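Excinuclease ABC, subunit A. (Deinococcus radiodurans, PDB 2VF7) binds DNA and ATP as a zinc-containing ABC-type ATPase of the UvrA family, and probably takes part in recognising DNA damage for excision repair. Local coordinates at residues Thr114-Leu119 against Lys358-Leu363; Arg121-Arg126 against Val302-Leu307; Leu312-Leu317 against Gly372-Thr377; Thr509-Asp514 against Lys536-Ser541. The protein carries 1 engineered substitution. All blocks are in the same frame, centred on the assembly; numbering follows the deposited sequence.

In the fold
Contacts 1, 2 and 3 form one connected region, whereas contact 4 sits in the second ATP-binding half. Contacts 1 and 2 share helix 116-127: its start packs on helix 345-365, and its later turns meet the loop that leads to helix 309-314. Both are largely buried, contact 1 resting on aliphatic carbons and contact 2 adding a tyrosine hydroxyl bonded to a carbonyl. Contact 3 touches both neighbours through Leu317 and Leu312 but is only partly buried, and backbone carbonyls dominate it. Contact 4, again mainly buried, packs a strand turn on the helix that grips phosphate. No atoms touch between contacts 3 and 4, yet both meet the same ADP.

Contact 1: Thr114-Leu119 against Lys358-Leu363; sequences TTLSNL and KRLDVL
Arg359 lies against Leu116 and Leu119 where two helices pack side by side: the first turn of helix 116-127, with Thr114 just ahead of it, and the later part of helix 345-365. Such an interface is a worked example of how an arginine can pack its stem against leucines while its charged tip is paired on its own helix. At the root of this side chain, CB is 4.0 Å from Leu116 CD2, the two side chains sliding past each other in opposite directions. From CG, which is set beside the backbone N and anti to the carbonyl carbon (chi1 -85°), the chain goes on to Leu119. There Arg359 CD comes within 3.6 Å of Leu119 CD1, which also lies 3.8 Å from NE and over one face of the guanidinium. Leu119 crosses the arginine at about a right angle. At the tip, NH2 forms a salt bridge with Asp355, one turn earlier on the same helix, so the charge is paired within helix 345-365 itself.

Deeper in, the seam is purely aliphatic. Leu116 puts its other branch, CD1, 4.0 Å from Leu360 CD2, while Leu360 also packs on helix 317-328. Leu363 reaches helix 382-393 as well. Thr114 divides its two branches: OG1 is hydrogen-bonded to the carbonyl of Val110, and the methyl CG2 rests 3.7 Å from Leu363 CD1.

Contact 2: Arg121-Arg126 against Val302-Leu307; sequences RMLYSR and VTFAGL
Tyr124 reaches from helix 116-127 to the backbone of Val302-Leu307, and its hydroxyl supplies the one hydrogen bond of the contact: OH donates to Leu307 O over 2.8 Å. The donor stands 49° out of the carbonyl plane, with a C=O...donor angle of 127°. Leu307 O accepts a second bond, from Phe304 N at 2.6 Å, which arrives from the opposite face of the carbonyl plane. It belongs to a type I' beta turn from Phe304 to Leu307, tied in both directions between its end residues.

Carbonyl oxygens also meet the ring. Val302 O lies at its edge, in plane and 3.5 Å from Tyr124 CE2, and Leu307 O is at the edge too.

The remaining interactions are apolar. Phe304 CB lies obliquely to the tyrosine ring, 3.6 Å from Tyr124 CZ. Phe304 CG, anti to the backbone N (chi1 -173°), carries the ring to Leu123, whose CD2 lies over one face in a CH-pi contact 4.2 Å from the centroid. Tyr327 of helix 317-328 also meets this ring. Val302 CG1 packs 3.5 Å from Tyr124 O and is 4.2 Å from the ring at Tyr124 CD2.

A buried phenol is therefore accommodated without a charged partner: its hydroxyl shares a turn carbonyl with a backbone amide, and its carbon edge faces a further carbonyl oxygen, consistent with weak electrostatic attraction of the ring hydrogens.

Contact 3: Leu312-Leu317 against Gly372-Thr377; sequences LSRLPL and GLDRST. With ADP (adenosine-5'-diphosphate), chain D.
Gly372 and Leu373 are pressed against Ser313-Leu317 in the tight half of this contact. The CA atoms of Pro316 and Gly372 are 4.2 Å apart, and a CB on Gly372 would fall tight against Arg314 O. The same glycine CA makes a CA-H...O contact with Leu315 O at 3.5 Å. Leu373 packs alongside: its CD2 lies 3.7 Å from Leu315 O and 4.0 Å from Leu317 CD2, the two leucines crossing obliquely. Beyond them, Val320 and Leu120 carry the apolar packing on into helices 317-328 and 116-127.

Gly372-Arg375 is a type I beta turn on the way to helix 382-393, whose beginning carries a sequence resembling the ABC signature motif. The same turn sends Arg375 to the ADP held by the second P-loop. CG is anti to the backbone N (chi1 171°), the chain bends at chi2 (82°), and the guanidinium turns one face to the adenine, with ADP C5 3.5 Å above the centre of its plane. NE is hydrogen-bonded to Thr379, which would fix the rotation of the group over the base, and the carbonyl of Tyr370 accepts a hydrogen bond from ADP.

The exposed side is looser. Asp374 N makes only a weak, bent bond to Ser313 O (3.3 Å, 127°). Its carboxylate touches the aliphatic part of the arginine, where Asp374 OD2 lies 3.3 Å from Arg314 CG. The charged ends stop short of a salt bridge: Arg314 NE is 4.6 Å from Asp374 OD2, which lies well out of the guanidinium plane.

Contact 4: Thr509-Asp514 against Lys536-Ser541; sequences TRNNLD and KSTLVS. With ADP (adenosine-5'-diphosphate), chain D.
Thr538 is turned so that its two branches serve different partners: OG1 is anti to the carbonyl carbon (chi1 -44°), on the ADP side, and CG2 is anti to the backbone N, facing Arg510 and Asn511. The methyl packs 3.7 Å from Arg510 CG and 3.5 Å from Asn511 ND2. Leu513 closes the apolar end, its CD1 4.3 Å from Leu539 CB. Arg510 to Leu513 form a type II' beta turn, and Arg510, Asn511 and Leu513 all direct CB toward the helix.

The hydroxyl branch faces the nucleotide. Thr538 OG1 donates to ADP O2A in a bond modelled at 2.5 Å, a length too short to be taken literally, and the backbone N of the same residue adds a weak one to that oxygen. The Lys536 chain bends at chi3 and chi4, and NZ donates to ADP O3B at 2.8 Å, where the ammonium also bonds to the carbonyl of Gly530.

At the tip of the turn Asn511 lies against the nucleotide, with ND2 3.1 Å from ADP C8. Its amide occupies the face of the adenine opposite the one met by Arg375, so the base is sandwiched between the two residues. Asn512 ND2, in turn, is anchored by the carbonyls of Ser534 and Gly810. A lysine on the beta-phosphate and a helix start whose amides meet phosphate oxygens are the marks of the P-loop, or Walker A motif, of an ABC ATPase.

Contact 1: Thr114-Leu119 against Lys358-Leu363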
# COMPACT_ATOMS: atom_id res chain seq x y z
N THR A 114 20.21 -5.40 5.97
CA THR A 114 20.65 -5.38 7.36
C THR A 114 20.61 -3.96 7.92
O THR A 114 20.82 -3.77 9.13
CB THR A 114 22.04 -6.01 7.52
OG1 THR A 114 22.97 -5.40 6.62
CG2 THR A 114 21.97 -7.49 7.23
N THR A 115 20.33 -2.98 7.06
CA THR A 115 20.30 -1.55 7.42
C THR A 115 21.70 -0.91 7.54
O THR A 115 21.81 0.31 7.64
CB THR A 115 19.48 -1.27 8.72
OG1 THR A 115 18.23 -1.97 8.67
CG2 THR A 115 19.20 0.25 8.88
N LEU A 116 22.75 -1.74 7.50
CA LEU A 116 24.13 -1.29 7.77
C LEU A 116 24.67 -0.19 6.85
O LEU A 116 25.37 0.71 7.31
CB LEU A 116 25.10 -2.48 7.78
CG LEU A 116 24.90 -3.62 8.79
CD1 LEU A 116 25.96 -4.69 8.62
CD2 LEU A 116 24.90 -3.14 10.24
N SER A 117 24.35 -0.28 5.56
CA SER A 117 24.90 0.65 4.57
C SER A 117 24.54 2.08 4.86
O SER A 117 25.36 2.97 4.64
CB SER A 117 24.45 0.27 3.15
OG SER A 117 24.96 -1.00 2.78
N ASN A 118 23.32 2.31 5.35
CA ASN A 118 22.90 3.67 5.71
C ASN A 118 23.76 4.22 6.83
O ASN A 118 24.22 5.37 6.77
CB ASN A 118 21.42 3.73 6.11
CG ASN A 118 20.98 5.14 6.53
OD1 ASN A 118 21.49 6.15 6.03
ND2 ASN A 118 20.03 5.20 7.46
N LEU A 119 24.00 3.39 7.85
CA LEU A 119 24.70 3.84 9.04
C LEU A 119 26.14 4.23 8.75
O LEU A 119 26.70 5.14 9.39
CB LEU A 119 24.61 2.79 10.15
CG LEU A 119 23.23 2.28 10.60
CD1 LEU A 119 23.40 1.27 11.73
CD2 LEU A 119 22.26 3.40 11.02
N LYS A 358 27.92 -3.37 17.38
CA LYS A 358 26.94 -4.08 18.20
C LYS A 358 25.98 -4.84 17.28
O LYS A 358 25.71 -6.02 17.48
CB LYS A 358 26.16 -3.11 19.09
CG LYS A 358 25.16 -3.76 20.06
CD LYS A 358 23.93 -2.86 20.30
CE LYS A 358 23.07 -2.72 19.02
NZ LYS A 358 22.01 -1.67 19.14
N ARG A 359 25.48 -4.13 16.27
CA ARG A 359 24.69 -4.74 15.19
C ARG A 359 25.46 -5.87 14.50
O ARG A 359 24.91 -6.95 14.30
CB ARG A 359 24.27 -3.70 14.16
CG ARG A 359 23.02 -2.96 14.54
CD ARG A 359 22.99 -1.57 13.96
NE ARG A 359 22.50 -0.62 14.95
CZ ARG A 359 21.25 -0.18 15.04
NH1 ARG A 359 20.33 -0.57 14.17
NH2 ARG A 359 20.92 0.68 16.01
N LEU A 360 26.72 -5.61 14.15
CA LEU A 360 27.54 -6.59 13.44
C LEU A 360 27.75 -7.90 14.20
O LEU A 360 27.84 -8.95 13.59
CB LEU A 360 28.89 -5.98 13.03
CG LEU A 360 28.92 -5.17 11.74
CD1 LEU A 360 29.97 -4.09 11.78
CD2 LEU A 360 29.14 -6.09 10.55
N ASP A 361 27.80 -7.82 15.53
CA ASP A 361 27.99 -9.01 16.38
C ASP A 361 26.84 -10.01 16.25
O ASP A 361 27.07 -11.22 16.26
CB ASP A 361 28.21 -8.62 17.86
CG ASP A 361 29.70 -8.57 18.25
OD1 ASP A 361 30.56 -9.14 17.54
OD2 ASP A 361 30.02 -7.95 19.29
N VAL A 362 25.62 -9.49 16.13
CA VAL A 362 24.42 -10.30 15.90
C VAL A 362 24.53 -11.16 14.63
O VAL A 362 24.27 -12.37 14.66
CB VAL A 362 23.15 -9.40 15.85
CG1 VAL A 362 21.95 -10.16 15.30
CG2 VAL A 362 22.83 -8.83 17.23
N LEU A 363 24.94 -10.53 13.53
CA LEU A 363 25.16 -11.18 12.23
C LEU A 363 26.30 -12.19 12.29
O LEU A 363 26.20 -13.30 11.76
CB LEU A 363 25.50 -10.12 11.16
CG LEU A 363 24.51 -9.12 10.55
CD1 LEU A 363 23.41 -9.82 9.76
CD2 LEU A 363 23.89 -8.16 11.56

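Contact 2: Arg121-Arg126 against Val302-Leu307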
# COMPACT_ATOMS: atom_id res chain seq x y z
N ARG A 121 27.03 5.48 5.83
CA ARG A 121 27.00 6.73 5.06
C ARG A 121 27.09 7.92 6.02
O ARG A 121 27.72 8.94 5.72
CB ARG A 121 25.73 6.87 4.22
CG ARG A 121 25.64 5.90 3.05
CD ARG A 121 24.35 6.13 2.27
NE ARG A 121 23.99 4.93 1.51
CZ ARG A 121 22.82 4.30 1.61
NH1 ARG A 121 21.86 4.77 2.40
NH2 ARG A 121 22.61 3.21 0.88
N MET A 122 26.45 7.75 7.18
CA MET A 122 26.50 8.73 8.26
C MET A 122 27.85 8.72 8.97
O MET A 122 28.23 9.72 9.57
CB MET A 122 25.40 8.45 9.28
CG MET A 122 23.99 8.55 8.75
SD MET A 122 22.89 7.94 10.02
CE MET A 122 21.38 7.64 9.11
N LEU A 123 28.55 7.59 8.91
CA LEU A 123 29.90 7.47 9.48
C LEU A 123 30.95 8.17 8.61
O LEU A 123 31.91 8.73 9.12
CB LEU A 123 30.28 6.00 9.71
CG LEU A 123 31.67 5.66 10.25
CD1 LEU A 123 31.60 4.50 11.22
CD2 LEU A 123 32.65 5.36 9.12
N TYR A 124 30.76 8.10 7.30
CA TYR A 124 31.63 8.77 6.35
C TYR A 124 31.31 10.26 6.28
O TYR A 124 32.19 11.09 6.03
CB TYR A 124 31.51 8.13 4.96
CG TYR A 124 32.45 6.96 4.73
CD1 TYR A 124 32.19 5.70 5.28
CD2 TYR A 124 33.61 7.12 3.96
CE1 TYR A 124 33.06 4.62 5.07
CE2 TYR A 124 34.48 6.05 3.75
CZ TYR A 124 34.20 4.81 4.30
OH TYR A 124 35.06 3.77 4.07
N SER A 125 30.04 10.59 6.54
CA SER A 125 29.55 11.97 6.54
C SER A 125 30.01 12.78 7.76
O SER A 125 30.14 14.01 7.67
CB SER A 125 28.02 11.99 6.45
OG SER A 125 27.54 13.31 6.28
N ARG A 126 30.25 12.10 8.88
CA ARG A 126 30.55 12.77 10.15
C ARG A 126 31.94 12.50 10.73
O ARG A 126 32.49 13.37 11.41
CB ARG A 126 29.49 12.44 11.20
CG ARG A 126 28.08 12.90 10.86
CD ARG A 126 27.06 12.30 11.83
NE ARG A 126 25.72 12.19 11.24
CZ ARG A 126 24.63 11.78 11.90
NH1 ARG A 126 24.71 11.43 13.18
NH2 ARG A 126 23.47 11.71 11.28
N VAL A 302 36.70 11.05 0.41
CA VAL A 302 36.48 10.80 1.84
C VAL A 302 36.73 9.33 2.18
O VAL A 302 36.02 8.45 1.71
CB VAL A 302 35.05 11.20 2.28
CG1 VAL A 302 34.92 11.16 3.81
CG2 VAL A 302 34.67 12.59 1.73
N THR A 303 37.74 9.08 3.01
CA THR A 303 38.23 7.73 3.26
C THR A 303 37.88 7.22 4.68
O THR A 303 37.30 7.96 5.48
CB THR A 303 39.77 7.65 2.96
OG1 THR A 303 40.12 6.32 2.54
CG2 THR A 303 40.62 8.07 4.17
N PHE A 304 38.22 5.96 4.97
CA PHE A 304 38.21 5.41 6.33
C PHE A 304 39.06 4.14 6.38
O PHE A 304 38.89 3.25 5.55
CB PHE A 304 36.79 5.12 6.82
CG PHE A 304 36.71 4.70 8.27
CD1 PHE A 304 36.52 5.65 9.28
CD2 PHE A 304 36.82 3.36 8.64
CE1 PHE A 304 36.45 5.26 10.61
CE2 PHE A 304 36.75 2.97 9.97
CZ PHE A 304 36.56 3.92 10.96
N ALA A 305 39.96 4.07 7.36
CA ALA A 305 40.98 3.01 7.48
C ALA A 305 41.81 2.83 6.19
O ALA A 305 42.47 1.79 6.01
CB ALA A 305 40.35 1.69 7.93
N GLY A 306 41.78 3.84 5.33
CA GLY A 306 42.45 3.81 4.03
C GLY A 306 41.53 3.53 2.85
O GLY A 306 42.00 3.40 1.72
N LEU A 307 40.22 3.46 3.12
CA LEU A 307 39.23 3.02 2.13
C LEU A 307 38.04 3.96 1.99
O LEU A 307 37.51 4.44 2.99
CB LEU A 307 38.71 1.63 2.48
CG LEU A 307 39.70 0.53 2.89
CD1 LEU A 307 38.99 -0.48 3.76
CD2 LEU A 307 40.34 -0.14 1.69

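Contact 3: Leu312-Leu317 against Gly372-Thr377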
# COMPACT_ATOMS: atom_id res chain seq x y z
N LEU A 312 35.41 -0.64 1.32
CA LEU A 312 34.91 -1.22 2.58
C LEU A 312 33.75 -2.19 2.31
O LEU A 312 33.63 -3.24 2.95
CB LEU A 312 34.41 -0.14 3.54
CG LEU A 312 35.12 0.24 4.86
CD1 LEU A 312 34.20 1.13 5.67
CD2 LEU A 312 35.58 -0.96 5.71
N SER A 313 32.90 -1.81 1.36
CA SER A 313 31.70 -2.58 1.04
C SER A 313 31.97 -3.92 0.36
O SER A 313 31.14 -4.84 0.43
CB SER A 313 30.73 -1.73 0.21
OG SER A 313 30.24 -0.65 0.98
N ARG A 314 33.13 -4.06 -0.28
CA ARG A 314 33.52 -5.34 -0.85
C ARG A 314 33.90 -6.38 0.21
O ARG A 314 33.76 -7.58 -0.01
CB ARG A 314 34.66 -5.16 -1.86
CG ARG A 314 34.16 -4.79 -3.24
CD ARG A 314 35.09 -3.82 -3.92
NE ARG A 314 34.59 -3.49 -5.25
CZ ARG A 314 35.21 -3.81 -6.39
NH1 ARG A 314 36.37 -4.45 -6.37
NH2 ARG A 314 34.66 -3.47 -7.56
N LEU A 315 34.33 -5.89 1.37
CA LEU A 315 34.87 -6.75 2.43
C LEU A 315 33.81 -7.55 3.17
O LEU A 315 32.65 -7.12 3.26
CB LEU A 315 35.66 -5.89 3.43
CG LEU A 315 36.78 -4.99 2.92
CD1 LEU A 315 37.52 -4.42 4.11
CD2 LEU A 315 37.72 -5.76 2.00
N PRO A 316 34.18 -8.72 3.71
CA PRO A 316 33.23 -9.47 4.52
C PRO A 316 32.84 -8.71 5.79
O PRO A 316 33.62 -7.91 6.30
CB PRO A 316 34.01 -10.74 4.90
CG PRO A 316 35.09 -10.84 3.92
CD PRO A 316 35.46 -9.44 3.59
N LEU A 317 31.63 -8.99 6.28
CA LEU A 317 31.13 -8.39 7.52
C LEU A 317 32.07 -8.57 8.72
O LEU A 317 32.15 -7.70 9.60
CB LEU A 317 29.73 -8.93 7.84
CG LEU A 317 28.70 -8.86 6.70
CD1 LEU A 317 27.52 -9.76 7.01
CD2 LEU A 317 28.23 -7.43 6.44
N GLY A 372 29.69 -10.31 1.99
CA GLY A 372 30.09 -8.91 1.77
C GLY A 372 28.85 -8.04 1.65
O GLY A 372 27.84 -8.48 1.12
N LEU A 373 28.92 -6.80 2.11
CA LEU A 373 27.71 -5.96 2.08
C LEU A 373 27.26 -5.46 0.70
O LEU A 373 26.18 -4.89 0.57
CB LEU A 373 27.71 -4.87 3.18
CG LEU A 373 28.84 -3.95 3.64
CD1 LEU A 373 28.28 -3.06 4.72
CD2 LEU A 373 30.05 -4.69 4.18
N ASP A 374 28.06 -5.72 -0.34
CA ASP A 374 27.66 -5.44 -1.73
C ASP A 374 26.99 -6.64 -2.41
O ASP A 374 26.51 -6.54 -3.54
CB ASP A 374 28.85 -4.90 -2.55
CG ASP A 374 30.02 -5.90 -2.66
OD1 ASP A 374 29.98 -6.99 -2.03
OD2 ASP A 374 31.00 -5.59 -3.38
N ARG A 375 26.95 -7.77 -1.70
CA ARG A 375 26.41 -9.03 -2.20
C ARG A 375 24.91 -8.95 -2.45
O ARG A 375 24.13 -8.56 -1.56
CB ARG A 375 26.74 -10.14 -1.20
CG ARG A 375 26.08 -11.48 -1.45
CD ARG A 375 26.83 -12.29 -2.48
NE ARG A 375 26.24 -13.61 -2.65
CZ ARG A 375 26.66 -14.71 -2.04
NH1 ARG A 375 27.68 -14.67 -1.20
NH2 ARG A 375 26.04 -15.86 -2.27
N SER A 376 24.53 -9.32 -3.68
CA SER A 376 23.16 -9.26 -4.17
C SER A 376 22.28 -10.33 -3.54
O SER A 376 22.70 -11.48 -3.41
CB SER A 376 23.14 -9.45 -5.69
OG SER A 376 22.77 -8.26 -6.35
N THR A 377 21.06 -9.94 -3.18
CA THR A 377 20.15 -10.84 -2.48
C THR A 377 19.64 -12.06 -3.27
O THR A 377 19.33 -13.09 -2.66
CB THR A 377 18.94 -10.09 -1.85
OG1 THR A 377 18.46 -9.10 -2.77
CG2 THR A 377 19.36 -9.40 -0.56
PB ADP D . 28.71 -22.62 1.01
O1B ADP D . 27.72 -21.96 1.93
O2B ADP D . 28.18 -23.11 -0.31
O3B ADP D . 29.53 -23.64 1.75
PA ADP D . 29.83 -20.70 -0.85
O1A ADP D . 28.82 -19.59 -0.91
O2A ADP D . 29.91 -21.71 -1.95
O3A ADP D . 29.75 -21.46 0.57
O5' ADP D . 31.25 -19.93 -0.86
C5' ADP D . 31.77 -19.31 0.31
C4' ADP D . 32.49 -18.00 0.02
O4' ADP D . 32.30 -17.58 -1.32
C3' ADP D . 31.88 -16.92 0.90
O3' ADP D . 32.90 -16.05 1.36
C2' ADP D . 30.93 -16.19 -0.03
O2' ADP D . 30.65 -14.84 0.37
C1' ADP D . 31.63 -16.31 -1.37
N9 ADP D . 30.64 -16.25 -2.48
C8 ADP D . 29.85 -17.26 -2.89
N7 ADP D . 29.07 -16.90 -3.93
C5 ADP D . 29.35 -15.60 -4.18
C6 ADP D . 28.88 -14.57 -5.15
N6 ADP D . 27.93 -14.88 -6.06
N1 ADP D . 29.43 -13.33 -5.09
C2 ADP D . 30.38 -13.01 -4.17
N3 ADP D . 30.85 -13.90 -3.27
C4 ADP D . 30.39 -15.18 -3.22

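Contact 4: Thr509-Asp514 against Lys536-Ser541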
# COMPACT_ATOMS: atom_id res chain seq x y z
N THR A 509 40.24 -21.67 -8.98
CA THR A 509 40.21 -20.30 -8.44
C THR A 509 38.81 -19.70 -8.60
O THR A 509 38.23 -19.73 -9.69
CB THR A 509 41.31 -19.38 -9.07
OG1 THR A 509 42.60 -20.01 -8.96
CG2 THR A 509 41.37 -18.02 -8.35
N ARG A 510 38.27 -19.17 -7.50
CA ARG A 510 36.87 -18.71 -7.42
C ARG A 510 36.52 -18.35 -5.98
O ARG A 510 36.62 -19.18 -5.07
CB ARG A 510 35.92 -19.80 -7.94
CG ARG A 510 34.52 -19.34 -8.32
CD ARG A 510 34.13 -19.86 -9.70
NE ARG A 510 32.79 -19.42 -10.10
CZ ARG A 510 32.37 -19.29 -11.36
NH1 ARG A 510 33.18 -19.55 -12.37
NH2 ARG A 510 31.12 -18.88 -11.60
N ASN A 511 36.12 -17.09 -5.77
CA ASN A 511 35.75 -16.58 -4.45
C ASN A 511 36.81 -16.88 -3.40
O ASN A 511 37.90 -16.29 -3.46
CB ASN A 511 34.38 -17.14 -4.02
CG ASN A 511 33.28 -16.78 -4.99
OD1 ASN A 511 33.43 -15.89 -5.82
ND2 ASN A 511 32.15 -17.48 -4.89
N ASN A 512 36.53 -17.80 -2.48
CA ASN A 512 37.49 -18.16 -1.41
C ASN A 512 38.41 -19.37 -1.65
O ASN A 512 39.18 -19.77 -0.77
CB ASN A 512 36.79 -18.25 -0.04
CG ASN A 512 35.98 -19.51 0.14
OD1 ASN A 512 35.40 -20.04 -0.81
ND2 ASN A 512 35.92 -20.00 1.38
N LEU A 513 38.33 -19.95 -2.85
CA LEU A 513 39.21 -21.04 -3.26
C LEU A 513 40.34 -20.47 -4.11
O LEU A 513 40.09 -19.86 -5.14
CB LEU A 513 38.43 -22.08 -4.08
CG LEU A 513 36.97 -22.44 -3.75
CD1 LEU A 513 36.44 -23.40 -4.79
CD2 LEU A 513 36.81 -23.04 -2.36
N ASP A 514 41.58 -20.65 -3.65
CA ASP A 514 42.77 -20.35 -4.44
C ASP A 514 42.95 -21.55 -5.36
O ASP A 514 41.96 -22.20 -5.71
CB ASP A 514 44.00 -20.13 -3.53
CG ASP A 514 44.96 -19.06 -4.07
OD1 ASP A 514 46.19 -19.17 -3.85
OD2 ASP A 514 44.48 -18.09 -4.71
N LYS A 536 31.55 -25.25 -0.72
CA LYS A 536 30.90 -26.41 -1.35
C LYS A 536 30.14 -26.03 -2.61
O LYS A 536 30.35 -26.57 -3.70
CB LYS A 536 29.91 -27.04 -0.36
CG LYS A 536 30.32 -26.96 1.09
CD LYS A 536 29.31 -27.67 1.94
CE LYS A 536 28.03 -26.86 2.13
NZ LYS A 536 28.27 -25.73 3.07
N SER A 537 29.22 -25.09 -2.44
CA SER A 537 28.48 -24.49 -3.53
C SER A 537 29.40 -23.86 -4.59
O SER A 537 29.15 -23.98 -5.79
CB SER A 537 27.43 -23.53 -2.96
OG SER A 537 27.18 -22.43 -3.82
N THR A 538 30.48 -23.21 -4.14
CA THR A 538 31.49 -22.61 -5.03
C THR A 538 32.28 -23.67 -5.79
O THR A 538 32.61 -23.47 -6.96
CB THR A 538 32.47 -21.68 -4.27
OG1 THR A 538 31.74 -20.86 -3.35
CG2 THR A 538 33.20 -20.77 -5.21
N LEU A 539 32.58 -24.80 -5.14
CA LEU A 539 33.26 -25.92 -5.78
C LEU A 539 32.35 -26.73 -6.71
O LEU A 539 32.71 -26.98 -7.86
CB LEU A 539 33.87 -26.85 -4.72
CG LEU A 539 34.64 -28.10 -5.19
CD1 LEU A 539 35.95 -27.74 -5.86
CD2 LEU A 539 34.89 -29.02 -4.02
N VAL A 540 31.18 -27.11 -6.21
CA VAL A 540 30.33 -28.11 -6.88
C VAL A 540 29.37 -27.50 -7.88
O VAL A 540 29.40 -27.85 -9.05
CB VAL A 540 29.54 -28.96 -5.85
CG1 VAL A 540 28.65 -29.98 -6.56
CG2 VAL A 540 30.49 -29.66 -4.88
N SER A 541 28.53 -26.58 -7.41
CA SER A 541 27.53 -25.95 -8.27
C SER A 541 28.14 -24.97 -9.26
O SER A 541 27.82 -24.99 -10.45
CB SER A 541 26.45 -25.27 -7.43
OG SER A 541 25.73 -26.24 -6.69
PB ADP D . 28.71 -22.62 1.01
O1B ADP D . 27.72 -21.96 1.93
O2B ADP D . 28.18 -23.11 -0.31
O3B ADP D . 29.53 -23.64 1.75
PA ADP D . 29.83 -20.70 -0.85
O1A ADP D . 28.82 -19.59 -0.91
O2A ADP D . 29.91 -21.71 -1.95
O3A ADP D . 29.75 -21.46 0.57
O5' ADP D . 31.25 -19.93 -0.86
C5' ADP D . 31.77 -19.31 0.31
C4' ADP D . 32.49 -18.00 0.02
O4' ADP D . 32.30 -17.58 -1.32
C3' ADP D . 31.88 -16.92 0.90
O3' ADP D . 32.90 -16.05 1.36
C2' ADP D . 30.93 -16.19 -0.03
O2' ADP D . 30.65 -14.84 0.37
C1' ADP D . 31.63 -16.31 -1.37
N9 ADP D . 30.64 -16.25 -2.48
C8 ADP D . 29.85 -17.26 -2.89
N7 ADP D . 29.07 -16.90 -3.93
C5 ADP D . 29.35 -15.60 -4.18
C6 ADP D . 28.88 -14.57 -5.15
N6 ADP D . 27.93 -14.88 -6.06
N1 ADP D . 29.43 -13.33 -5.09
C2 ADP D . 30.38 -13.01 -4.17
N3 ADP D . 30.85 -13.90 -3.27
C4 ADP D . 30.39 -15.18 -3.22